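Local coordinates for multiple antibiotic resistance protein MarR (Escherichia coli, PDB 1JGS) that represses the marRAB operon by binding the marO operator, and so controls genes of antibiotic resistance and oxidative stress, at residues 24-29 against 110-115; 35-40 against 103-108; 68-73 against 78-83. All coordinates share one frame; numbering follows the deposited sequence.

Contact 1 (24-29 against 110-115)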
loop_
_atom_site.group_PDB
_atom_site.type_symbol
_atom_site.label_atom_id
_atom_site.label_comp_id
_atom_site.label_asym_id
_atom_site.label_seq_id
_atom_site.Cartn_x
_atom_site.Cartn_y
_atom_site.Cartn_z
ATOM N N ASN A 24 -5.407 5.288 -9.806
ATOM C CA ASN A 24 -5.365 6.744 -9.880
ATOM C C ASN A 24 -5.762 7.203 -11.288
ATOM O O ASN A 24 -6.532 8.157 -11.443
ATOM C CB ASN A 24 -3.963 7.291 -9.561
ATOM C CG ASN A 24 -3.643 7.268 -8.073
ATOM O OD1 ASN A 24 -3.078 6.299 -7.561
ATOM N ND2 ASN A 24 -4.014 8.339 -7.369
ATOM N N GLU A 25 -5.237 6.521 -12.308
ATOM C CA GLU A 25 -5.536 6.874 -13.700
ATOM C C GLU A 25 -7.013 6.740 -14.059
ATOM O O GLU A 25 -7.537 7.524 -14.846
ATOM C CB GLU A 25 -4.691 6.037 -14.667
ATOM C CG GLU A 25 -3.271 6.564 -14.855
ATOM C CD GLU A 25 -2.460 5.763 -15.872
ATOM O OE1 GLU A 25 -2.956 5.559 -17.003
ATOM O OE2 GLU A 25 -1.326 5.348 -15.540
ATOM N N TYR A 26 -7.685 5.754 -13.477
ATOM C CA TYR A 26 -9.104 5.536 -13.748
ATOM C C TYR A 26 -10.000 6.533 -13.020
ATOM O O TYR A 26 -11.097 6.830 -13.488
ATOM C CB TYR A 26 -9.521 4.130 -13.325
ATOM C CG TYR A 26 -8.751 3.018 -13.986
ATOM C CD1 TYR A 26 -8.437 1.860 -13.276
ATOM C CD2 TYR A 26 -8.359 3.107 -15.321
ATOM C CE1 TYR A 26 -7.752 0.813 -13.873
ATOM C CE2 TYR A 26 -7.673 2.064 -15.935
ATOM C CZ TYR A 26 -7.373 0.919 -15.202
ATOM O OH TYR A 26 -6.702 -0.127 -15.791
ATOM N N LEU A 27 -9.541 7.035 -11.874
ATOM C CA LEU A 27 -10.330 7.989 -11.083
ATOM C C LEU A 27 -9.988 9.450 -11.382
ATOM O O LEU A 27 -10.647 10.366 -10.888
ATOM C CB LEU A 27 -10.134 7.729 -9.585
ATOM C CG LEU A 27 -10.416 6.311 -9.092
ATOM C CD1 LEU A 27 -10.353 6.290 -7.576
ATOM C CD2 LEU A 27 -11.784 5.862 -9.563
ATOM N N SER A 28 -8.953 9.642 -12.195
ATOM C CA SER A 28 -8.476 10.959 -12.583
ATOM C C SER A 28 -9.562 11.890 -13.118
ATOM O O SER A 28 -9.557 13.083 -12.819
ATOM C CB SER A 28 -7.363 10.813 -13.627
ATOM O OG SER A 28 -6.806 12.066 -13.971
ATOM N N PRO A 29 -10.496 11.373 -13.932
ATOM C CA PRO A 29 -11.559 12.238 -14.469
ATOM C C PRO A 29 -12.737 12.448 -13.507
ATOM O O PRO A 29 -13.577 13.333 -13.725
ATOM C CB PRO A 29 -12.020 11.499 -15.737
ATOM C CG PRO A 29 -10.911 10.525 -16.032
ATOM C CD PRO A 29 -10.451 10.097 -14.666
ATOM N N GLY A 110 -12.967 -1.876 -11.198
ATOM C CA GLY A 110 -12.842 -3.321 -11.202
ATOM C C GLY A 110 -12.935 -3.896 -12.603
ATOM O O GLY A 110 -12.415 -4.977 -12.868
ATOM N N GLN A 111 -13.592 -3.168 -13.501
ATOM C CA GLN A 111 -13.761 -3.606 -14.888
ATOM C C GLN A 111 -12.607 -3.188 -15.799
ATOM O O GLN A 111 -12.403 -3.787 -16.853
ATOM C CB GLN A 111 -15.074 -3.060 -15.455
ATOM C CG GLN A 111 -16.319 -3.637 -14.805
ATOM C CD GLN A 111 -17.590 -2.900 -15.198
ATOM O OE1 GLN A 111 -18.688 -3.260 -14.771
ATOM N NE2 GLN A 111 -17.445 -1.858 -16.012
ATOM N N ASP A 112 -11.863 -2.159 -15.397
ATOM C CA ASP A 112 -10.732 -1.678 -16.187
ATOM C C ASP A 112 -9.432 -2.342 -15.764
ATOM O O ASP A 112 -8.560 -2.602 -16.594
ATOM C CB ASP A 112 -10.575 -0.162 -16.050
ATOM C CG ASP A 112 -11.694 0.606 -16.715
ATOM O OD1 ASP A 112 -11.617 1.852 -16.734
ATOM O OD2 ASP A 112 -12.647 -0.027 -17.218
ATOM N N LEU A 113 -9.300 -2.599 -14.467
ATOM C CA LEU A 113 -8.102 -3.237 -13.940
ATOM C C LEU A 113 -7.999 -4.657 -14.458
ATOM O O LEU A 113 -6.991 -5.044 -15.044
ATOM C CB LEU A 113 -8.131 -3.260 -12.409
ATOM C CG LEU A 113 -7.730 -1.986 -11.668
ATOM C CD1 LEU A 113 -7.961 -2.168 -10.170
ATOM C CD2 LEU A 113 -6.266 -1.680 -11.946
ATOM N N HIS A 114 -9.055 -5.430 -14.237
ATOM C CA HIS A 114 -9.090 -6.813 -14.676
ATOM C C HIS A 114 -8.523 -6.897 -16.082
ATOM O O HIS A 114 -7.634 -7.702 -16.354
ATOM C CB HIS A 114 -10.529 -7.334 -14.670
ATOM C CG HIS A 114 -10.637 -8.810 -14.897
ATOM N ND1 HIS A 114 -10.071 -9.441 -15.983
ATOM C CD2 HIS A 114 -11.256 -9.778 -14.179
ATOM C CE1 HIS A 114 -10.336 -10.734 -15.925
ATOM N NE2 HIS A 114 -11.053 -10.964 -14.841
ATOM N N GLN A 115 -9.037 -6.050 -16.970
ATOM C CA GLN A 115 -8.586 -6.024 -18.355
ATOM C C GLN A 115 -7.111 -5.655 -18.438
ATOM O O GLN A 115 -6.291 -6.453 -18.888
ATOM C CB GLN A 115 -9.404 -5.016 -19.162
ATOM C CG GLN A 115 -10.904 -5.214 -19.057
ATOM C CD GLN A 115 -11.336 -6.624 -19.414
ATOM O OE1 GLN A 115 -11.038 -7.118 -20.503
ATOM N NE2 GLN A 115 -12.045 -7.280 -18.500
#
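The phenol oxygen of Tyr26 lies 3.2 Å from the backbone oxygen of Asp112, Tyr26 OH to Asp112 O, and this is the nearest polar approach between 24-29 and 110-115. Asp112 sets its CB over one face of the tyrosine, displaced toward the rim, in a CH-pi contact 3.6 Å from the ring centroid and 16° off the normal. The carboxylate of Asp112 continues back along the ring in the direction opposite to the tyrosine, its plane turned 81° from the ring, and OD1 reaches 3.8 Å from Tyr26 CD2. Leu113 comes to the edge instead: its CD2 is 3.5 Å from Tyr26 CE1, with CG close to the ring plane. Tyr26 thus has an aspartate methylene on a face and a leucine branch at its rim, from two consecutive residues of helix 96-118. Its CG stands beside the backbone N, chi1 -58°, which turns the ring toward that helix. In MarR proteins these helices belong to the helical part that forms the dimer interface, although the other subunit touches neither segment here. The contact joins the C-terminal part of helix 8-27 to helix 96-118, where Tyr26 also touches Val109 and Glu116, while Leu113 packs on Lys19 and Leu22.

Contact 2 (35-40 against 103-108). With SAL (2-hydroxybenzoic acid), chain C.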
loop_
_atom_site.group_PDB
_atom_site.type_symbol
_atom_site.label_atom_id
_atom_site.label_comp_id
_atom_site.label_asym_id
_atom_site.label_seq_id
_atom_site.Cartn_x
_atom_site.Cartn_y
_atom_site.Cartn_z
ATOM N N ALA A 35 -7.381 7.717 -2.499
ATOM C CA ALA A 35 -7.444 7.589 -1.051
ATOM C C ALA A 35 -8.880 7.663 -0.539
ATOM O O ALA A 35 -9.259 6.884 0.337
ATOM C CB ALA A 35 -6.579 8.655 -0.381
ATOM N N GLN A 36 -9.674 8.598 -1.072
ATOM C CA GLN A 36 -11.080 8.716 -0.656
ATOM C C GLN A 36 -11.808 7.422 -1.005
ATOM O O GLN A 36 -12.605 6.913 -0.211
ATOM C CB GLN A 36 -11.771 9.898 -1.355
ATOM C CG GLN A 36 -11.390 11.283 -0.827
ATOM C CD GLN A 36 -11.931 12.425 -1.689
ATOM O OE1 GLN A 36 -12.853 12.245 -2.485
ATOM N NE2 GLN A 36 -11.365 13.603 -1.520
ATOM N N PHE A 37 -11.524 6.882 -2.188
ATOM C CA PHE A 37 -12.166 5.637 -2.624
ATOM C C PHE A 37 -11.830 4.482 -1.670
ATOM O O PHE A 37 -12.715 3.728 -1.256
ATOM C CB PHE A 37 -11.731 5.287 -4.046
ATOM C CG PHE A 37 -12.356 4.034 -4.578
ATOM C CD1 PHE A 37 -13.731 3.825 -4.467
ATOM C CD2 PHE A 37 -11.579 3.068 -5.204
ATOM C CE1 PHE A 37 -14.328 2.671 -4.971
ATOM C CE2 PHE A 37 -12.166 1.907 -5.714
ATOM C CZ PHE A 37 -13.548 1.709 -5.595
ATOM N N LYS A 38 -10.556 4.364 -1.306
ATOM C CA LYS A 38 -10.110 3.320 -0.385
ATOM C C LYS A 38 -10.830 3.468 0.965
ATOM O O LYS A 38 -11.334 2.490 1.523
ATOM C CB LYS A 38 -8.595 3.418 -0.176
ATOM C CG LYS A 38 -7.767 3.212 -1.438
ATOM C CD LYS A 38 -6.285 3.477 -1.174
ATOM C CE LYS A 38 -5.424 3.205 -2.406
ATOM N NZ LYS A 38 -5.411 1.763 -2.784
ATOM N N VAL A 39 -10.875 4.687 1.496
ATOM C CA VAL A 39 -11.563 4.899 2.765
ATOM C C VAL A 39 -13.030 4.482 2.670
ATOM O O VAL A 39 -13.578 3.953 3.635
ATOM C CB VAL A 39 -11.484 6.371 3.218
ATOM C CG1 VAL A 39 -12.467 6.635 4.351
ATOM C CG2 VAL A 39 -10.060 6.687 3.678
ATOM N N LEU A 40 -13.666 4.705 1.520
ATOM C CA LEU A 40 -15.075 4.317 1.369
ATOM C C LEU A 40 -15.246 2.792 1.314
ATOM O O LEU A 40 -16.149 2.231 1.935
ATOM C CB LEU A 40 -15.704 4.916 0.097
ATOM C CG LEU A 40 -16.016 6.408 -0.041
ATOM C CD1 LEU A 40 -16.769 6.632 -1.359
ATOM C CD2 LEU A 40 -16.848 6.895 1.118
ATOM N N GLU A 103 -20.019 2.233 -5.106
ATOM C CA GLU A 103 -20.369 1.112 -5.973
ATOM C C GLU A 103 -20.148 1.484 -7.440
ATOM O O GLU A 103 -19.706 0.655 -8.233
ATOM C CB GLU A 103 -21.821 0.686 -5.744
ATOM C CG GLU A 103 -22.177 -0.650 -6.387
ATOM C CD GLU A 103 -21.244 -1.771 -5.954
ATOM O OE1 GLU A 103 -21.134 -2.017 -4.736
ATOM O OE2 GLU A 103 -20.621 -2.410 -6.829
ATOM N N GLN A 104 -20.451 2.723 -7.810
ATOM C CA GLN A 104 -20.225 3.141 -9.188
ATOM C C GLN A 104 -18.738 2.975 -9.481
ATOM O O GLN A 104 -18.355 2.440 -10.522
ATOM C CB GLN A 104 -20.586 4.609 -9.395
ATOM C CG GLN A 104 -22.052 4.923 -9.575
ATOM C CD GLN A 104 -22.306 6.428 -9.520
ATOM O OE1 GLN A 104 -21.625 7.214 -10.194
ATOM N NE2 GLN A 104 -23.282 6.835 -8.713
ATOM N N CYS A 105 -17.911 3.449 -8.550
ATOM C CA CYS A 105 -16.461 3.380 -8.683
ATOM C C CYS A 105 -15.927 1.959 -8.641
ATOM O O CYS A 105 -15.146 1.558 -9.506
ATOM C CB CYS A 105 -15.779 4.177 -7.568
ATOM S SG CYS A 105 -15.930 5.971 -7.650
ATOM N N HIS A 106 -16.334 1.206 -7.623
ATOM C CA HIS A 106 -15.874 -0.170 -7.453
ATOM C C HIS A 106 -16.114 -1.019 -8.698
ATOM O O HIS A 106 -15.273 -1.842 -9.075
ATOM C CB HIS A 106 -16.567 -0.803 -6.248
ATOM C CG HIS A 106 -15.998 -2.130 -5.853
ATOM N ND1 HIS A 106 -16.204 -3.279 -6.586
ATOM C CD2 HIS A 106 -15.225 -2.489 -4.801
ATOM C CE1 HIS A 106 -15.583 -4.288 -6.002
ATOM N NE2 HIS A 106 -14.981 -3.834 -4.917
ATOM N N GLN A 107 -17.256 -0.803 -9.338
ATOM C CA GLN A 107 -17.601 -1.541 -10.540
ATOM C C GLN A 107 -16.752 -1.134 -11.732
ATOM O O GLN A 107 -16.218 -1.993 -12.429
ATOM C CB GLN A 107 -19.080 -1.351 -10.878
ATOM C CG GLN A 107 -20.019 -1.883 -9.814
ATOM C CD GLN A 107 -21.464 -1.863 -10.255
ATOM O OE1 GLN A 107 -21.968 -0.839 -10.713
ATOM N NE2 GLN A 107 -22.143 -2.996 -10.112
ATOM N N LEU A 108 -16.621 0.169 -11.964
ATOM C CA LEU A 108 -15.839 0.666 -13.097
ATOM C C LEU A 108 -14.359 0.291 -13.005
ATOM O O LEU A 108 -13.818 -0.355 -13.899
ATOM C CB LEU A 108 -15.981 2.187 -13.216
ATOM C CG LEU A 108 -17.414 2.728 -13.150
ATOM C CD1 LEU A 108 -17.419 4.211 -13.551
ATOM C CD2 LEU A 108 -18.331 1.913 -14.063
HETATM C "C1'" SAL C . -8.563 14.086 1.147
HETATM O "O1'" SAL C . -9.416 14.197 0.137
HETATM O "O2'" SAL C . -8.769 14.668 2.250
HETATM C C1 SAL C . -7.376 13.243 0.881
HETATM C C2 SAL C . -6.362 13.040 1.920
HETATM C C3 SAL C . -5.212 12.230 1.676
HETATM C C4 SAL C . -5.020 11.609 0.430
HETATM C C5 SAL C . -6.116 11.829 -0.704
HETATM C C6 SAL C . -7.218 12.625 -0.404
HETATM O O2 SAL C . -6.456 13.606 3.172
#
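Phe37 reaches from helix 34-46, in the winged-helix DNA-binding part of the MarR fold, to the long helix 96-118 that leads out of it. The closest approach is 3.3 Å, from Phe37 CE1 to Cys105 CB, and it comes in obliquely to the ring. Beyond it, Phe37 CZ rests 3.5 Å from the backbone His106 N, while His106 CB meets the same end of the ring at its edge, in plane. The thiol stands farther off: Cys105 SG is 5.0 Å from the ring centroid and 35° off the normal, an oblique sulfur-aromatic contact. With CG anti to the backbone N, chi1 -179°, the phenylalanine extends across to the second helix. Farther out, Glu103 forms a salt bridge with Arg44, tying the same two helices by charge. Gln36 leads toward a different neighbour, a bound salicylate. Its chain runs extended beyond CG, and its OE1 is hydrogen-bonded to Lys75 NZ, which would fix the rotation of the amide. Ala35 CB touches the salicylate at its C4-C5 side, 3.2 Å from C5. At the carboxylate, Gln36 NE2 donates a nearly straight hydrogen bond of 2.6 Å to O1', with 169° at the hydrogen.

Contact 3 (68-73 against 78-83). With SAL (2-hydroxybenzoic acid), chain B; SAL (2-hydroxybenzoic acid), chain C.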
loop_
_atom_site.group_PDB
_atom_site.type_symbol
_atom_site.label_atom_id
_atom_site.label_comp_id
_atom_site.label_asym_id
_atom_site.label_seq_id
_atom_site.Cartn_x
_atom_site.Cartn_y
_atom_site.Cartn_z
ATOM N N MET A 68 -9.675 13.794 6.267
ATOM C CA MET A 68 -10.269 12.959 5.226
ATOM C C MET A 68 -11.745 12.674 5.539
ATOM O O MET A 68 -12.622 12.825 4.679
ATOM C CB MET A 68 -9.509 11.629 5.131
ATOM C CG MET A 68 -10.240 10.541 4.356
ATOM S SD MET A 68 -10.354 10.913 2.614
ATOM C CE MET A 68 -8.811 10.115 2.028
ATOM N N LEU A 69 -12.015 12.254 6.771
ATOM C CA LEU A 69 -13.384 11.946 7.148
ATOM C C LEU A 69 -14.263 13.197 7.037
ATOM O O LEU A 69 -15.410 13.121 6.573
ATOM C CB LEU A 69 -13.414 11.345 8.557
ATOM C CG LEU A 69 -12.860 9.907 8.679
ATOM C CD1 LEU A 69 -12.858 9.469 10.139
ATOM C CD2 LEU A 69 -13.736 8.933 7.886
ATOM N N ASP A 70 -13.714 14.352 7.421
ATOM C CA ASP A 70 -14.473 15.600 7.336
ATOM C C ASP A 70 -14.739 15.932 5.875
ATOM O O ASP A 70 -15.832 16.359 5.532
ATOM C CB ASP A 70 -13.726 16.763 7.998
ATOM C CG ASP A 70 -13.962 16.843 9.514
ATOM O OD1 ASP A 70 -14.798 16.081 10.062
ATOM O OD2 ASP A 70 -13.308 17.690 10.158
ATOM N N ARG A 71 -13.752 15.750 5.006
ATOM C CA ARG A 71 -13.986 16.039 3.596
ATOM C C ARG A 71 -15.084 15.110 3.073
ATOM O O ARG A 71 -15.962 15.532 2.325
ATOM C CB ARG A 71 -12.706 15.843 2.774
ATOM C CG ARG A 71 -12.877 16.004 1.262
ATOM C CD ARG A 71 -13.556 17.331 0.899
ATOM N NE ARG A 71 -12.815 18.510 1.361
ATOM C CZ ARG A 71 -11.673 18.936 0.830
ATOM N NH1 ARG A 71 -11.127 18.278 -0.189
ATOM N NH2 ARG A 71 -11.079 20.025 1.304
ATOM N N LEU A 72 -15.044 13.844 3.468
ATOM C CA LEU A 72 -16.055 12.894 2.992
ATOM C C LEU A 72 -17.458 13.261 3.476
ATOM O O LEU A 72 -18.440 13.055 2.761
ATOM C CB LEU A 72 -15.678 11.468 3.413
ATOM C CG LEU A 72 -14.464 10.927 2.633
ATOM C CD1 LEU A 72 -13.974 9.602 3.172
ATOM C CD2 LEU A 72 -14.867 10.808 1.183
ATOM N N VAL A 73 -17.559 13.806 4.686
ATOM C CA VAL A 73 -18.866 14.221 5.198
ATOM C C VAL A 73 -19.333 15.408 4.362
ATOM O O VAL A 73 -20.497 15.464 3.979
ATOM C CB VAL A 73 -18.790 14.623 6.685
ATOM C CG1 VAL A 73 -20.109 15.213 7.150
ATOM C CG2 VAL A 73 -18.429 13.391 7.519
ATOM N N VAL A 78 -20.204 10.202 3.801
ATOM C CA VAL A 78 -20.026 9.534 5.083
ATOM C C VAL A 78 -20.757 10.270 6.195
ATOM O O VAL A 78 -20.946 11.483 6.120
ATOM C CB VAL A 78 -18.514 9.458 5.428
ATOM C CG1 VAL A 78 -18.309 8.985 6.850
ATOM C CG2 VAL A 78 -17.801 8.530 4.444
ATOM N N GLU A 79 -21.185 9.538 7.218
ATOM C CA GLU A 79 -21.867 10.157 8.345
ATOM C C GLU A 79 -21.404 9.471 9.620
ATOM O O GLU A 79 -20.995 8.300 9.599
ATOM C CB GLU A 79 -23.396 10.071 8.201
ATOM C CG GLU A 79 -24.033 8.725 8.478
ATOM C CD GLU A 79 -25.523 8.732 8.140
ATOM O OE1 GLU A 79 -25.850 8.971 6.969
ATOM O OE2 GLU A 79 -26.378 8.512 9.029
ATOM N N ARG A 80 -21.463 10.219 10.713
ATOM C CA ARG A 80 -21.036 9.766 12.026
ATOM C C ARG A 80 -22.203 9.469 12.966
ATOM O O ARG A 80 -23.158 10.247 13.059
ATOM C CB ARG A 80 -20.168 10.849 12.657
ATOM C CG ARG A 80 -18.845 10.380 13.186
ATOM C CD ARG A 80 -18.061 11.582 13.612
ATOM N NE ARG A 80 -17.983 12.517 12.502
ATOM C CZ ARG A 80 -16.869 12.828 11.846
ATOM N NH1 ARG A 80 -15.717 12.281 12.196
ATOM N NH2 ARG A 80 -16.919 13.683 10.830
ATOM N N LEU A 81 -22.124 8.348 13.672
ATOM C CA LEU A 81 -23.170 8.002 14.623
ATOM C C LEU A 81 -22.506 7.601 15.933
ATOM O O LEU A 81 -21.320 7.274 15.964
ATOM C CB LEU A 81 -24.035 6.854 14.108
ATOM C CG LEU A 81 -23.328 5.518 13.899
ATOM C CD1 LEU A 81 -24.298 4.380 14.185
ATOM C CD2 LEU A 81 -22.791 5.438 12.469
ATOM N N PRO A 82 -23.264 7.638 17.040
ATOM C CA PRO A 82 -22.705 7.270 18.344
ATOM C C PRO A 82 -22.339 5.795 18.365
ATOM O O PRO A 82 -23.038 4.969 17.774
ATOM C CB PRO A 82 -23.838 7.602 19.314
ATOM C CG PRO A 82 -24.592 8.710 18.601
ATOM C CD PRO A 82 -24.624 8.185 17.187
ATOM N N ASN A 83 -21.231 5.468 19.022
ATOM C CA ASN A 83 -20.790 4.082 19.118
ATOM C C ASN A 83 -21.523 3.452 20.299
ATOM O O ASN A 83 -21.388 3.903 21.432
ATOM C CB ASN A 83 -19.274 4.008 19.348
ATOM C CG ASN A 83 -18.749 2.578 19.326
ATOM O OD1 ASN A 83 -19.345 1.684 19.917
ATOM N ND2 ASN A 83 -17.626 2.361 18.653
HETATM C "C1'" SAL B . -13.273 11.587 14.218
HETATM O "O1'" SAL B . -14.495 11.733 14.717
HETATM O "O2'" SAL B . -12.988 12.032 13.097
HETATM C C1 SAL B . -12.295 10.876 15.067
HETATM C C2 SAL B . -10.933 10.669 14.596
HETATM C C3 SAL B . -9.977 9.988 15.385
HETATM C C4 SAL B . -10.313 9.492 16.643
HETATM C C5 SAL B . -11.783 9.704 17.181
HETATM C C6 SAL B . -12.684 10.379 16.363
HETATM O O2 SAL B . -10.505 11.112 13.384
HETATM C "C1'" SAL C . -8.563 14.086 1.147
HETATM O "O1'" SAL C . -9.416 14.197 0.137
HETATM O "O2'" SAL C . -8.769 14.668 2.250
HETATM C C1 SAL C . -7.376 13.243 0.881
HETATM C C2 SAL C . -6.362 13.040 1.920
HETATM C C3 SAL C . -5.212 12.230 1.676
HETATM C C4 SAL C . -5.020 11.609 0.430
HETATM C C5 SAL C . -6.116 11.829 -0.704
HETATM C C6 SAL C . -7.218 12.625 -0.404
HETATM O O2 SAL C . -6.456 13.606 3.172
#
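Arg80 reaches from strand 78-82, the first strand of the winged-helix wing, to Asp70 and Val73 on helix 62-74, the recognition helix of this motif in the MarR family, with a salicylate alongside. Its CB leaves the strand neither toward nor away from the helix, and the chain then bends at chi3, -54°, which brings the guanidinium round to the helix. On the way CD passes 3.7 Å from O1' of the chain B salicylate. At the tip the two terminal nitrogens part company. Arg80 NH1 gives a weak hydrogen bond to salicylate O1', 2.9 Å long and bent to 128°, with the acceptor at the edge of the guanidinium and near its plane. The other carboxylate oxygen, O2', is also 2.9 Å from Arg80 NH1, which therefore sits before both. Arg80 NH2 makes a salt bridge to Asp70 OD1 at 3.3 Å, within which the hydrogen bond is long, bent and weak. The guanidinium therefore lies between two carboxylates, which would be expected to stabilise its positive charge. Val73 CG2 also lies beside it, 3.7 Å from Arg80 NH2. Nearer the turn, Val78 packs its CG2 on Leu72 CB. The helix and strand segments run at 111° to each other, and strand 90-94 pairs antiparallel with 78-82. Where the helix end meets the strand, Val73 CA makes a CA-H...O contact of 3.6 Å with Val78 O.

Contacts 1 and 2 share helix 96-118, with centres about 10 Å apart, and touch where Leu27 packs on Phe37. Contact 3 lies about 16 Å from contact 2 and about 26 Å from contact 1, again between centres. Along the chain they nest: 68-73 and 78-83 fall inside the loop closed by contact 2, which falls inside that closed by contact 1. Helix 34-46 is the bridge, since Val39 and Leu40 pack on Leu72 and Val78 of contact 3. Contacts 2 and 3 also both touch the chain C salicylate. The long helix 96-118 is thereby linked, through helix 34-46, to the DNA-binding winged-helix part that carries the salicylate sites.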